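Local coordinates for protein ribose 5-phosphate isomerase B (Anaplasma phagocytophilum, PDB 4EM8) that probably catalyses the interconversion of ribose 5-phosphate and ribulose 5-phosphate, at residues I87-C92 with A107-F112. Numbering follows the deposited sequence.
Sequences IRAALC and ANVLCF
The Arg88 guanidinium lays one face, near its rim, over the Asn108 amide, with NH2 3.6 Å from ND2 and the two planes 39° apart. Both groups are anchored beyond this touch: Arg88 NE donates to Asp106 O, Asn108 ND2 to Asn86 O. With CG between backbone N and carbonyl carbon (chi1 57°), Asn108 swings OD1 back to accept a nearly straight 2.8 Å bond from Arg88 N; Arg88 O in turn accepts Asn108 N and, weakly, Val109 N. Cys92 O approaches the Phe112 ring obliquely, 3.6 Å from CD1; Leu110 CD1 sits over one ring face toward the rim and also meets Cys92 CB at 3.6 Å. Between these ends the strands pair in parallel: Ala90 N reaches Val109 O and Cys111 N reaches Ala90 O, each at 2.9 Å, then Cys92 N binds Cys111 O. Leu91 lies near Gly74 and Ala107 near Asn105, both predicted to bind ribulose 5-phosphate. Ala90 packs on Ile75 of the second subunit. Ala89, Val109, Leu91 and Cys111 share the face where helix 75-81 packs; helices 95-105, the beta-alpha-beta crossover, and 119-131 pack on that of Ala90 and Leu110. Strand 109-113 separates 66-71 from 89-91, outermost in this chain's sheet.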
ATOM      1  N   ILE A  87       1.034 -10.268  -7.419  1.00 26.47           N
ATOM      2  CA  ILE A  87       0.051  -9.472  -6.726  1.00 25.11           C
ATOM      3  C   ILE A  87       0.384  -8.003  -6.800  1.00 24.14           C
ATOM      4  O   ILE A  87       1.547  -7.567  -6.576  1.00 24.43           O
ATOM      5  CB  ILE A  87      -0.042  -9.852  -5.237  1.00 25.25           C
ATOM      6  CG1 ILE A  87      -0.429 -11.332  -5.038  1.00 26.12           C
ATOM      7  CG2 ILE A  87      -1.041  -8.948  -4.525  1.00 24.61           C
ATOM      8  CD1 ILE A  87      -1.747 -11.793  -5.661  1.00 25.59           C
ATOM      9  N   ARG A  88      -0.665  -7.221  -7.069  1.00 23.62           N
ATOM     10  CA  ARG A  88      -0.563  -5.772  -7.089  1.00 22.24           C
ATOM     11  C   ARG A  88      -1.707  -5.246  -6.257  1.00 21.15           C
ATOM     12  O   ARG A  88      -2.834  -5.074  -6.768  1.00 20.94           O
ATOM     13  CB  ARG A  88      -0.601  -5.243  -8.534  1.00 22.34           C
ATOM     14  CG  ARG A  88       0.582  -5.750  -9.356  1.00 23.18           C
ATOM     15  CD  ARG A  88       0.547  -5.308 -10.811  1.00 23.73           C
ATOM     16  NE  ARG A  88      -0.631  -5.833 -11.478  1.00 23.93           N
ATOM     17  CZ  ARG A  88      -0.741  -7.083 -11.925  1.00 24.89           C
ATOM     18  NH1 ARG A  88       0.273  -7.921 -11.808  1.00 25.40           N
ATOM     19  NH2 ARG A  88      -1.860  -7.490 -12.498  1.00 25.17           N
ATOM     20  N   ALA A  89      -1.415  -5.069  -4.955  1.00 20.60           N
ATOM     21  CA  ALA A  89      -2.411  -4.682  -3.961  1.00 19.93           C
ATOM     22  C   ALA A  89      -2.454  -3.194  -3.696  1.00 19.53           C
ATOM     23  O   ALA A  89      -1.429  -2.553  -3.587  1.00 18.87           O
ATOM     24  CB  ALA A  89      -2.180  -5.414  -2.637  1.00 19.31           C
ATOM     25  N   ALA A  90      -3.646  -2.660  -3.472  1.00 20.06           N
ATOM     26  CA  ALA A  90      -3.818  -1.237  -3.111  1.00 20.57           C
ATOM     27  C   ALA A  90      -4.851  -1.121  -1.993  1.00 21.14           C
ATOM     28  O   ALA A  90      -5.941  -1.666  -2.099  1.00 20.32           O
ATOM     29  CB  ALA A  90      -4.280  -0.429  -4.325  1.00 21.37           C
ATOM     30  N   LEU A  91      -4.484  -0.416  -0.922  1.00 22.24           N
ATOM     31  CA  LEU A  91      -5.429   0.036   0.113  1.00 22.49           C
ATOM     32  C   LEU A  91      -6.205   1.238  -0.430  1.00 23.21           C
ATOM     33  O   LEU A  91      -5.615   2.277  -0.742  1.00 22.82           O
ATOM     34  CB  LEU A  91      -4.666   0.428   1.386  1.00 23.14           C
ATOM     35  CG  LEU A  91      -5.415   1.119   2.534  1.00 23.46           C
ATOM     36  CD1 LEU A  91      -6.645   0.315   2.885  1.00 24.03           C
ATOM     37  CD2 LEU A  91      -4.480   1.299   3.740  1.00 23.57           C
ATOM     38  N   CYS A  92      -7.507   1.094  -0.608  1.00 22.98           N
ATOM     39  CA  CYS A  92      -8.278   2.184  -1.177  1.00 24.80           C
ATOM     40  C   CYS A  92      -9.358   2.577  -0.201  1.00 25.26           C
ATOM     41  O   CYS A  92     -10.061   1.727   0.363  1.00 26.36           O
ATOM     42  CB  CYS A  92      -8.879   1.746  -2.513  1.00 25.48           C
ATOM     43  SG  CYS A  92      -7.686   1.238  -3.761  1.00 27.37           S
ATOM     44  N   ALA A 107      -4.242  -3.180 -10.696  1.00 22.63           N
ATOM     45  CA  ALA A 107      -4.292  -3.747  -9.327  1.00 22.11           C
ATOM     46  C   ALA A 107      -5.229  -4.948  -9.319  1.00 22.29           C
ATOM     47  O   ALA A 107      -6.298  -4.899  -9.925  1.00 23.28           O
ATOM     48  CB  ALA A 107      -4.725  -2.706  -8.301  1.00 21.49           C
ATOM     49  N   ASN A 108      -4.797  -6.054  -8.703  1.00 22.77           N
ATOM     50  CA  ASN A 108      -5.613  -7.264  -8.661  1.00 21.95           C
ATOM     51  C   ASN A 108      -6.064  -7.666  -7.238  1.00 21.08           C
ATOM     52  O   ASN A 108      -6.841  -8.611  -7.086  1.00 21.53           O
ATOM     53  CB  ASN A 108      -4.934  -8.413  -9.427  1.00 23.00           C
ATOM     54  CG  ASN A 108      -3.551  -8.735  -8.922  1.00 23.63           C
ATOM     55  OD1 ASN A 108      -3.141  -8.311  -7.823  1.00 23.48           O
ATOM     56  ND2 ASN A 108      -2.806  -9.535  -9.717  1.00 24.71           N
ATOM     57  N   VAL A 109      -5.602  -6.932  -6.221  1.00 20.27           N
ATOM     58  CA  VAL A 109      -6.029  -7.095  -4.808  1.00 19.73           C
ATOM     59  C   VAL A 109      -6.385  -5.737  -4.176  1.00 19.67           C
ATOM     60  O   VAL A 109      -5.561  -4.786  -4.119  1.00 19.95           O
ATOM     61  CB  VAL A 109      -4.945  -7.796  -3.972  1.00 19.46           C
ATOM     62  CG1 VAL A 109      -5.257  -7.805  -2.460  1.00 18.49           C
ATOM     63  CG2 VAL A 109      -4.715  -9.208  -4.523  1.00 19.95           C
ATOM     64  N   LEU A 110      -7.620  -5.651  -3.700  1.00 19.75           N
ATOM     65  CA  LEU A 110      -8.131  -4.471  -3.016  1.00 19.54           C
ATOM     66  C   LEU A 110      -8.059  -4.679  -1.497  1.00 19.53           C
ATOM     67  O   LEU A 110      -8.592  -5.666  -0.978  1.00 20.21           O
ATOM     68  CB  LEU A 110      -9.558  -4.174  -3.479  1.00 19.80           C
ATOM     69  CG  LEU A 110     -10.411  -3.043  -2.828  1.00 19.91           C
ATOM     70  CD1 LEU A 110      -9.677  -1.707  -2.798  1.00 20.24           C
ATOM     71  CD2 LEU A 110     -11.771  -2.900  -3.526  1.00 19.85           C
ATOM     72  N   CYS A 111      -7.382  -3.775  -0.787  1.00 19.16           N
ATOM     73  CA  CYS A 111      -7.338  -3.823   0.674  1.00 19.42           C
ATOM     74  C   CYS A 111      -8.208  -2.738   1.324  1.00 19.53           C
ATOM     75  O   CYS A 111      -8.192  -1.623   0.867  1.00 19.92           O
ATOM     76  CB  CYS A 111      -5.893  -3.653   1.138  1.00 19.00           C
ATOM     77  SG  CYS A 111      -4.798  -4.933   0.461  1.00 19.93           S
ATOM     78  N   PHE A 112      -8.926  -3.070   2.391  1.00 19.85           N
ATOM     79  CA  PHE A 112      -9.713  -2.112   3.167  1.00 20.59           C
ATOM     80  C   PHE A 112      -9.296  -2.117   4.635  1.00 20.83           C
ATOM     81  O   PHE A 112      -8.836  -3.130   5.138  1.00 21.13           O
ATOM     82  CB  PHE A 112     -11.196  -2.494   3.176  1.00 20.99           C
ATOM     83  CG  PHE A 112     -11.874  -2.297   1.882  1.00 21.34           C
ATOM     84  CD1 PHE A 112     -12.157  -1.027   1.448  1.00 21.88           C
ATOM     85  CD2 PHE A 112     -12.315  -3.389   1.132  1.00 21.83           C
ATOM     86  CE1 PHE A 112     -12.794  -0.825   0.251  1.00 22.29           C
ATOM     87  CE2 PHE A 112     -12.971  -3.196  -0.058  1.00 21.50           C
ATOM     88  CZ  PHE A 112     -13.226  -1.906  -0.488  1.00 22.37           C
TER